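Local coordinates for protein toll-like receptor 13 (Mus musculus, PDB 4Z0C) that recognises and binds bacterial 23S rRNA as an innate immune receptor and signals through MYD88 and TRAF6 to activate NF-kappa-B, at residues G398-K403 with F420-N425; T389-L394 with V413-Y418; R437-G442 with N466-L471. All blocks are in the same frame, centred on the assembly; numbering follows the deposited sequence.

In the fold
The three contacts illustrate how a leucine-rich-repeat solenoid joins each coil to the next, all in the leucine-rich-repeat ectodomain. Contacts 1 and 2 join the same two loops, those after strands 380-382 and 404-406, while contact 3 lies between LRR 17 and LRR 18. All are partly buried, with apolar residues inside and mixed polar and apolar residues outward. Contact 1 buries the largest area, with side-chain amides bonding to backbone atoms. Contact 2 relies on one direct backbone bond and a bridging water, and reaches the second subunit. Contact 3 pairs a backbone bond with Leu439-Phe468 packing. Phe420 touches Leu391, linking contacts 1 and 2, and Arg417 packs against His441 between contacts 2 and 3.

Contact 1 (G398-K403 with F420-N425); sequences GLFALK and FTQFPN
Segment 398-403 and the 422-425 part of its partner run 33° apart end to end, and type I beta turns shape both loops, one from Leu399 to Leu402 and the other from Phe420 to Phe423. Gln422 bends its chain at chi2 (-64°), which turns the amide back so that OE1 accepts from Gly398 N at 3.0 Å. The N-H arrives in the carbonyl plane, on a lone pair. Phe400 lies alongside this amide, with Gly398 CA over one ring face and Gln422 O at the ring edge, 3.4 Å from CD1. Pro424 CD approaches the same CD1 obliquely. These loops lead into strands 404-406 and 428-430 of the leucine-rich-repeat solenoid, and the leucines and Phe423 point into the apolar interior shared by successive coils. Leu402 has CG anti to the backbone N (chi1 -155°), which carries CD2 over a face of the Phe423 ring, 4.1 Å from its centroid. Leu399 lies beside the same phenylalanine and touches its CE1 through CB at 3.9 Å, while Leu399 O sits at the ring edge. On the outer margin Asn425 ND2 donates to Phe400 O at 2.6 Å, nearly along the C=O axis and within its own amide plane. Its OD1 accepts from Lys449 NZ, so the amide is held at both ends. A water accepts from Asn425 N at 2.9 Å and lies 2.8 Å from Leu402 O.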
# COMPACT_ATOMS: atom_id res chain seq x y z
N GLY A 398 -33.00 -5.97 -19.06
CA GLY A 398 -34.31 -5.51 -18.65
C GLY A 398 -34.50 -5.16 -17.19
O GLY A 398 -35.63 -4.99 -16.73
N LEU A 399 -33.40 -5.06 -16.44
CA LEU A 399 -33.48 -4.59 -15.06
C LEU A 399 -33.53 -3.06 -14.97
O LEU A 399 -32.68 -2.45 -14.33
CB LEU A 399 -32.31 -5.10 -14.22
CG LEU A 399 -32.30 -6.60 -13.91
CD1 LEU A 399 -31.10 -6.95 -13.05
CD2 LEU A 399 -33.58 -6.99 -13.21
N PHE A 400 -34.54 -2.46 -15.59
CA PHE A 400 -34.60 -1.01 -15.72
C PHE A 400 -34.94 -0.28 -14.40
O PHE A 400 -34.82 0.94 -14.32
CB PHE A 400 -35.61 -0.64 -16.80
CG PHE A 400 -35.27 -1.21 -18.15
CD1 PHE A 400 -33.93 -1.32 -18.55
CD2 PHE A 400 -36.26 -1.67 -19.00
CE1 PHE A 400 -33.60 -1.85 -19.80
CE2 PHE A 400 -35.94 -2.21 -20.24
CZ PHE A 400 -34.61 -2.30 -20.64
N ALA A 401 -35.33 -1.03 -13.37
CA ALA A 401 -35.67 -0.38 -12.11
C ALA A 401 -34.52 -0.34 -11.11
O ALA A 401 -34.64 0.28 -10.04
CB ALA A 401 -36.90 -1.04 -11.47
N LEU A 402 -33.40 -0.98 -11.45
CA LEU A 402 -32.31 -1.17 -10.51
C LEU A 402 -31.70 0.17 -10.08
O LEU A 402 -31.43 1.03 -10.92
CB LEU A 402 -31.25 -2.10 -11.09
CG LEU A 402 -30.39 -2.85 -10.07
CD1 LEU A 402 -31.24 -3.91 -9.37
CD2 LEU A 402 -29.17 -3.48 -10.74
N LYS A 403 -31.56 0.36 -8.77
CA LYS A 403 -31.04 1.61 -8.25
C LYS A 403 -29.67 1.37 -7.65
O LYS A 403 -28.81 2.25 -7.67
CB LYS A 403 -31.99 2.21 -7.22
CG LYS A 403 -33.40 2.44 -7.77
CD LYS A 403 -34.42 2.86 -6.71
CE LYS A 403 -34.49 4.36 -6.58
NZ LYS A 403 -35.65 4.82 -5.75
N PHE A 420 -22.94 -1.88 -18.67
CA PHE A 420 -24.04 -1.32 -17.85
C PHE A 420 -25.18 -0.65 -18.63
O PHE A 420 -25.79 0.30 -18.14
CB PHE A 420 -23.49 -0.32 -16.82
CG PHE A 420 -22.39 -0.87 -15.98
CD1 PHE A 420 -22.67 -1.76 -14.95
CD2 PHE A 420 -21.08 -0.53 -16.24
CE1 PHE A 420 -21.65 -2.29 -14.19
CE2 PHE A 420 -20.04 -1.05 -15.47
CZ PHE A 420 -20.32 -1.93 -14.46
N THR A 421 -25.49 -1.16 -19.80
CA THR A 421 -26.52 -0.58 -20.66
C THR A 421 -27.94 -0.79 -20.10
O THR A 421 -28.86 -0.05 -20.44
CB THR A 421 -26.42 -1.20 -22.06
OG1 THR A 421 -25.09 -0.98 -22.54
CG2 THR A 421 -27.43 -0.57 -23.02
N GLN A 422 -28.10 -1.79 -19.25
CA GLN A 422 -29.42 -2.17 -18.78
C GLN A 422 -29.86 -1.46 -17.49
O GLN A 422 -30.94 -1.77 -16.95
CB GLN A 422 -29.46 -3.68 -18.60
CG GLN A 422 -29.01 -4.42 -19.84
CD GLN A 422 -29.95 -4.18 -20.99
OE1 GLN A 422 -31.13 -4.52 -20.92
NE2 GLN A 422 -29.44 -3.56 -22.05
N PHE A 423 -29.06 -0.52 -17.00
CA PHE A 423 -29.36 0.11 -15.71
C PHE A 423 -29.54 1.62 -15.78
O PHE A 423 -28.84 2.34 -15.07
CB PHE A 423 -28.24 -0.21 -14.71
CG PHE A 423 -27.91 -1.67 -14.62
CD1 PHE A 423 -28.91 -2.61 -14.51
CD2 PHE A 423 -26.59 -2.10 -14.64
CE1 PHE A 423 -28.59 -3.97 -14.44
CE2 PHE A 423 -26.28 -3.45 -14.57
CZ PHE A 423 -27.27 -4.38 -14.47
N PRO A 424 -30.50 2.11 -16.58
CA PRO A 424 -30.65 3.57 -16.71
C PRO A 424 -30.99 4.31 -15.41
O PRO A 424 -30.81 5.53 -15.37
CB PRO A 424 -31.79 3.72 -17.73
CG PRO A 424 -32.53 2.42 -17.66
CD PRO A 424 -31.48 1.39 -17.41
N ASN A 425 -31.47 3.61 -14.39
CA ASN A 425 -31.84 4.24 -13.12
C ASN A 425 -30.86 4.00 -11.98
O ASN A 425 -31.13 4.35 -10.85
CB ASN A 425 -33.21 3.74 -12.65
CG ASN A 425 -34.35 4.36 -13.41
OD1 ASN A 425 -34.56 5.57 -13.34
ND2 ASN A 425 -35.06 3.54 -14.20
O HOH W 1 -31.77 0.79 -13.66

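Contact 2 (T389-L394 with V413-Y418); sequences TELNNL and VTIDRY
Consecutive coils of the leucine-rich-repeat solenoid meet here: residues 389-394 belong to LRR 15 and 413-418 to LRR 16, in the loops that follow strands 380-382 and 404-406. The paths of residues 389-393 and 413-418 are almost parallel, only 8° apart. At the start of both segments Val413 N donates to Thr389 O at 2.9 Å, in the carbonyl plane and on a lone pair. Further along, a water takes over: it accepts from Leu391 N at 2.7 Å and donates to Thr414 O at 2.8 Å. Glu390 runs alongside Thr414, its CG 3.8 Å from Thr414 CG2. Leu391 CD1 touches Ile415 CG2 more loosely, at 4.2 Å. Beyond this the second loop folds on itself in an Asx turn, Asp416 OD1 accepting from Tyr418 N from above the carboxylate plane. Thr389 and Val413 also pack on Val413 and Trp411, respectively, of the second subunit, so this edge adjoins the dimer partner. The CA atoms of Thr389 and Val413 are 5.2 Å apart and those of Glu390 and Thr414 6.3 Å, and the water gives Leu391 N and Thr414 O a partner across the wider gap.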
# COMPACT_ATOMS: atom_id res chain seq x y z
N THR A 389 -15.19 -13.19 -12.87
CA THR A 389 -14.11 -12.42 -13.49
C THR A 389 -14.65 -11.49 -14.55
O THR A 389 -14.00 -10.50 -14.90
CB THR A 389 -13.03 -13.32 -14.11
OG1 THR A 389 -13.60 -14.08 -15.18
CG2 THR A 389 -12.43 -14.24 -13.06
N GLU A 390 -15.85 -11.78 -15.04
CA GLU A 390 -16.42 -11.04 -16.16
C GLU A 390 -17.94 -10.97 -16.07
O GLU A 390 -18.59 -11.91 -15.63
CB GLU A 390 -16.01 -11.70 -17.48
CG GLU A 390 -14.99 -10.91 -18.29
CD GLU A 390 -14.50 -11.63 -19.52
OE1 GLU A 390 -14.73 -11.12 -20.64
OE2 GLU A 390 -13.88 -12.71 -19.38
N LEU A 391 -18.51 -9.85 -16.51
CA LEU A 391 -19.96 -9.69 -16.53
C LEU A 391 -20.61 -10.18 -17.82
O LEU A 391 -20.34 -9.65 -18.90
CB LEU A 391 -20.30 -8.22 -16.34
CG LEU A 391 -20.00 -7.74 -14.94
CD1 LEU A 391 -20.32 -6.25 -14.82
CD2 LEU A 391 -20.81 -8.58 -13.95
N ASN A 392 -21.50 -11.17 -17.72
CA ASN A 392 -22.35 -11.52 -18.85
C ASN A 392 -23.48 -10.52 -18.95
O ASN A 392 -24.47 -10.66 -18.24
CB ASN A 392 -22.93 -12.93 -18.73
CG ASN A 392 -23.93 -13.23 -19.86
OD1 ASN A 392 -23.89 -12.60 -20.93
ND2 ASN A 392 -24.85 -14.16 -19.61
N ASN A 393 -23.33 -9.56 -19.86
CA ASN A 393 -24.25 -8.42 -19.98
C ASN A 393 -25.72 -8.80 -20.14
O ASN A 393 -26.62 -8.08 -19.68
CB ASN A 393 -23.80 -7.53 -21.13
CG ASN A 393 -22.32 -7.22 -21.06
OD1 ASN A 393 -21.71 -7.30 -19.99
ND2 ASN A 393 -21.73 -6.88 -22.20
N LEU A 394 -25.96 -9.94 -20.80
CA LEU A 394 -27.31 -10.40 -21.09
C LEU A 394 -28.05 -10.99 -19.89
O LEU A 394 -29.27 -11.16 -19.94
CB LEU A 394 -27.32 -11.41 -22.24
CG LEU A 394 -27.10 -10.85 -23.64
CD1 LEU A 394 -27.15 -11.98 -24.64
CD2 LEU A 394 -28.17 -9.81 -23.97
N VAL A 413 -12.23 -8.57 -13.73
CA VAL A 413 -10.95 -8.44 -14.37
C VAL A 413 -11.07 -7.39 -15.47
O VAL A 413 -10.10 -6.76 -15.86
CB VAL A 413 -10.56 -9.83 -14.89
CG1 VAL A 413 -10.57 -9.91 -16.41
CG2 VAL A 413 -9.29 -10.31 -14.24
N THR A 414 -12.30 -7.17 -15.94
CA THR A 414 -12.50 -6.18 -16.99
C THR A 414 -13.97 -5.77 -17.09
O THR A 414 -14.88 -6.56 -16.81
CB THR A 414 -11.99 -6.73 -18.36
OG1 THR A 414 -11.87 -5.67 -19.32
CG2 THR A 414 -12.91 -7.82 -18.88
N ILE A 415 -14.20 -4.51 -17.45
CA ILE A 415 -15.53 -4.01 -17.78
C ILE A 415 -15.37 -3.05 -18.97
O ILE A 415 -14.27 -2.56 -19.24
CB ILE A 415 -16.17 -3.23 -16.59
CG1 ILE A 415 -15.15 -2.29 -15.94
CG2 ILE A 415 -16.70 -4.18 -15.54
CD1 ILE A 415 -15.74 -1.34 -14.91
N ASP A 416 -16.45 -2.80 -19.70
CA ASP A 416 -16.39 -1.79 -20.75
C ASP A 416 -17.73 -1.08 -20.97
O ASP A 416 -18.66 -1.24 -20.18
CB ASP A 416 -15.88 -2.39 -22.06
CG ASP A 416 -16.70 -3.59 -22.53
OD1 ASP A 416 -17.95 -3.58 -22.35
OD2 ASP A 416 -16.10 -4.54 -23.08
N ARG A 417 -17.82 -0.38 -22.09
CA ARG A 417 -18.97 0.48 -22.39
C ARG A 417 -20.26 -0.32 -22.53
O ARG A 417 -21.35 0.26 -22.48
CB ARG A 417 -18.73 1.26 -23.69
CG ARG A 417 -18.83 0.38 -24.92
CD ARG A 417 -18.75 1.13 -26.23
NE ARG A 417 -17.75 0.50 -27.09
CZ ARG A 417 -17.05 1.13 -28.03
NH1 ARG A 417 -17.23 2.43 -28.24
NH2 ARG A 417 -16.17 0.45 -28.75
N TYR A 418 -20.13 -1.63 -22.68
CA TYR A 418 -21.31 -2.48 -22.88
C TYR A 418 -21.74 -3.16 -21.60
O TYR A 418 -22.68 -3.95 -21.60
CB TYR A 418 -21.05 -3.55 -23.95
CG TYR A 418 -20.60 -3.00 -25.29
CD1 TYR A 418 -21.43 -2.17 -26.04
CD2 TYR A 418 -19.38 -3.38 -25.84
CE1 TYR A 418 -21.03 -1.68 -27.27
CE2 TYR A 418 -18.97 -2.90 -27.07
CZ TYR A 418 -19.80 -2.05 -27.78
OH TYR A 418 -19.39 -1.58 -29.01
O HOH W 2 -17.36 -7.62 -17.50

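Contact 3 (R437-G442 with N466-L471); sequences RTLNHG and NSFSGL
Leu439 reaches from the short strand 438-439 toward the loop 466-471, where its CB and CG meet Ser467 and CD2 at the tip meets Phe468. CB rests against Ser467 OG at 3.5 Å, a hydroxyl that is hydrogen-bonded to Glu464 O. CG lies 4.1 Å from Ser467 CB. At the tip, CD2 approaches the Phe468 ring obliquely, 3.5 Å from CZ, the two side chains crossing at about a right angle. Ser467 CB also lies over one face of that ring, offset toward its rim, so Phe468 is held from its own turn as well as by Leu439. Three residues along, Gly442 N donates to Asn466 O at 3.0 Å in a nearly straight bond (164° at the hydrogen), although the donor stands above the carbonyl plane. His441 CA adds a CA-H...O contact of 3.6 Å to the same oxygen. The Glu464 carboxylate spans two neighbours, OE1 binding Asn440 ND2 and OE2 binding His441 ND1. Strand 438-439 pairs in parallel with strand 462-463 of the next coil, and Phe468 falls at the phenylalanine position of the repeat, consistent with the phenylalanine spine of Toll-like receptor leucine-rich-repeat solenoids.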
# COMPACT_ATOMS: atom_id res chain seq x y z
N ARG A 437 -7.86 -3.22 -13.80
CA ARG A 437 -6.55 -2.60 -14.06
C ARG A 437 -6.61 -1.35 -14.93
O ARG A 437 -5.80 -0.44 -14.76
CB ARG A 437 -5.56 -3.60 -14.66
CG ARG A 437 -5.01 -4.54 -13.62
CD ARG A 437 -4.14 -5.65 -14.17
NE ARG A 437 -3.96 -6.64 -13.11
CZ ARG A 437 -2.83 -7.30 -12.88
NH1 ARG A 437 -1.76 -7.11 -13.64
NH2 ARG A 437 -2.78 -8.17 -11.87
N THR A 438 -7.56 -1.31 -15.86
CA THR A 438 -7.76 -0.10 -16.66
C THR A 438 -9.25 0.23 -16.81
O THR A 438 -10.11 -0.65 -16.74
CB THR A 438 -7.15 -0.18 -18.08
OG1 THR A 438 -8.10 -0.76 -18.97
CG2 THR A 438 -5.88 -0.99 -18.09
N LEU A 439 -9.54 1.50 -17.03
CA LEU A 439 -10.90 1.97 -17.23
C LEU A 439 -11.00 2.45 -18.67
O LEU A 439 -10.24 3.31 -19.11
CB LEU A 439 -11.18 3.11 -16.27
CG LEU A 439 -12.52 3.26 -15.56
CD1 LEU A 439 -13.10 1.92 -15.06
CD2 LEU A 439 -12.35 4.25 -14.41
N ASN A 440 -11.92 1.86 -19.43
CA ASN A 440 -12.06 2.22 -20.84
C ASN A 440 -13.01 3.39 -21.00
O ASN A 440 -13.87 3.62 -20.14
CB ASN A 440 -12.55 1.02 -21.66
CG ASN A 440 -11.64 -0.19 -21.54
OD1 ASN A 440 -12.06 -1.25 -21.09
ND2 ASN A 440 -10.36 -0.02 -21.93
N HIS A 441 -12.87 4.13 -22.09
CA HIS A 441 -13.77 5.25 -22.37
C HIS A 441 -15.21 4.76 -22.49
O HIS A 441 -15.48 3.69 -23.05
CB HIS A 441 -13.37 5.98 -23.66
CG HIS A 441 -13.67 5.20 -24.91
ND1 HIS A 441 -12.89 4.14 -25.32
CD2 HIS A 441 -14.66 5.32 -25.82
CE1 HIS A 441 -13.39 3.64 -26.44
NE2 HIS A 441 -14.46 4.34 -26.77
N GLY A 442 -16.12 5.55 -21.93
CA GLY A 442 -17.54 5.29 -22.05
C GLY A 442 -18.08 4.14 -21.22
O GLY A 442 -19.24 3.77 -21.39
N ASN A 466 -12.17 10.37 -21.06
CA ASN A 466 -13.61 10.11 -21.12
C ASN A 466 -14.05 8.78 -20.49
O ASN A 466 -15.08 8.21 -20.87
CB ASN A 466 -14.12 10.21 -22.57
CG ASN A 466 -13.83 11.56 -23.20
OD1 ASN A 466 -13.92 12.60 -22.54
ND2 ASN A 466 -13.47 11.56 -24.48
N SER A 467 -13.27 8.28 -19.53
CA SER A 467 -13.65 7.10 -18.76
C SER A 467 -14.98 7.34 -18.04
O SER A 467 -15.78 6.42 -17.89
CB SER A 467 -12.59 6.78 -17.70
OG SER A 467 -11.54 6.02 -18.25
N PHE A 468 -15.20 8.58 -17.62
CA PHE A 468 -16.34 8.96 -16.82
C PHE A 468 -17.35 9.83 -17.56
O PHE A 468 -18.13 10.55 -16.92
CB PHE A 468 -15.88 9.69 -15.55
CG PHE A 468 -14.88 8.92 -14.73
CD1 PHE A 468 -15.27 7.81 -14.00
CD2 PHE A 468 -13.55 9.30 -14.70
CE1 PHE A 468 -14.37 7.11 -13.25
CE2 PHE A 468 -12.63 8.60 -13.95
CZ PHE A 468 -13.03 7.50 -13.22
N SER A 469 -17.35 9.80 -18.89
CA SER A 469 -18.39 10.53 -19.63
C SER A 469 -19.80 9.95 -19.35
O SER A 469 -19.97 8.76 -19.04
CB SER A 469 -18.09 10.54 -21.13
OG SER A 469 -18.36 9.29 -21.72
N GLY A 470 -20.81 10.81 -19.42
CA GLY A 470 -22.17 10.39 -19.16
C GLY A 470 -22.57 10.43 -17.69
O GLY A 470 -23.74 10.30 -17.35
N LEU A 471 -21.59 10.59 -16.81
CA LEU A 471 -21.86 10.60 -15.38
C LEU A 471 -22.16 12.02 -14.90
O LEU A 471 -21.56 12.51 -13.95
CB LEU A 471 -20.70 9.99 -14.60
CG LEU A 471 -20.51 8.50 -14.87
CD1 LEU A 471 -19.33 7.92 -14.11
CD2 LEU A 471 -21.79 7.72 -14.54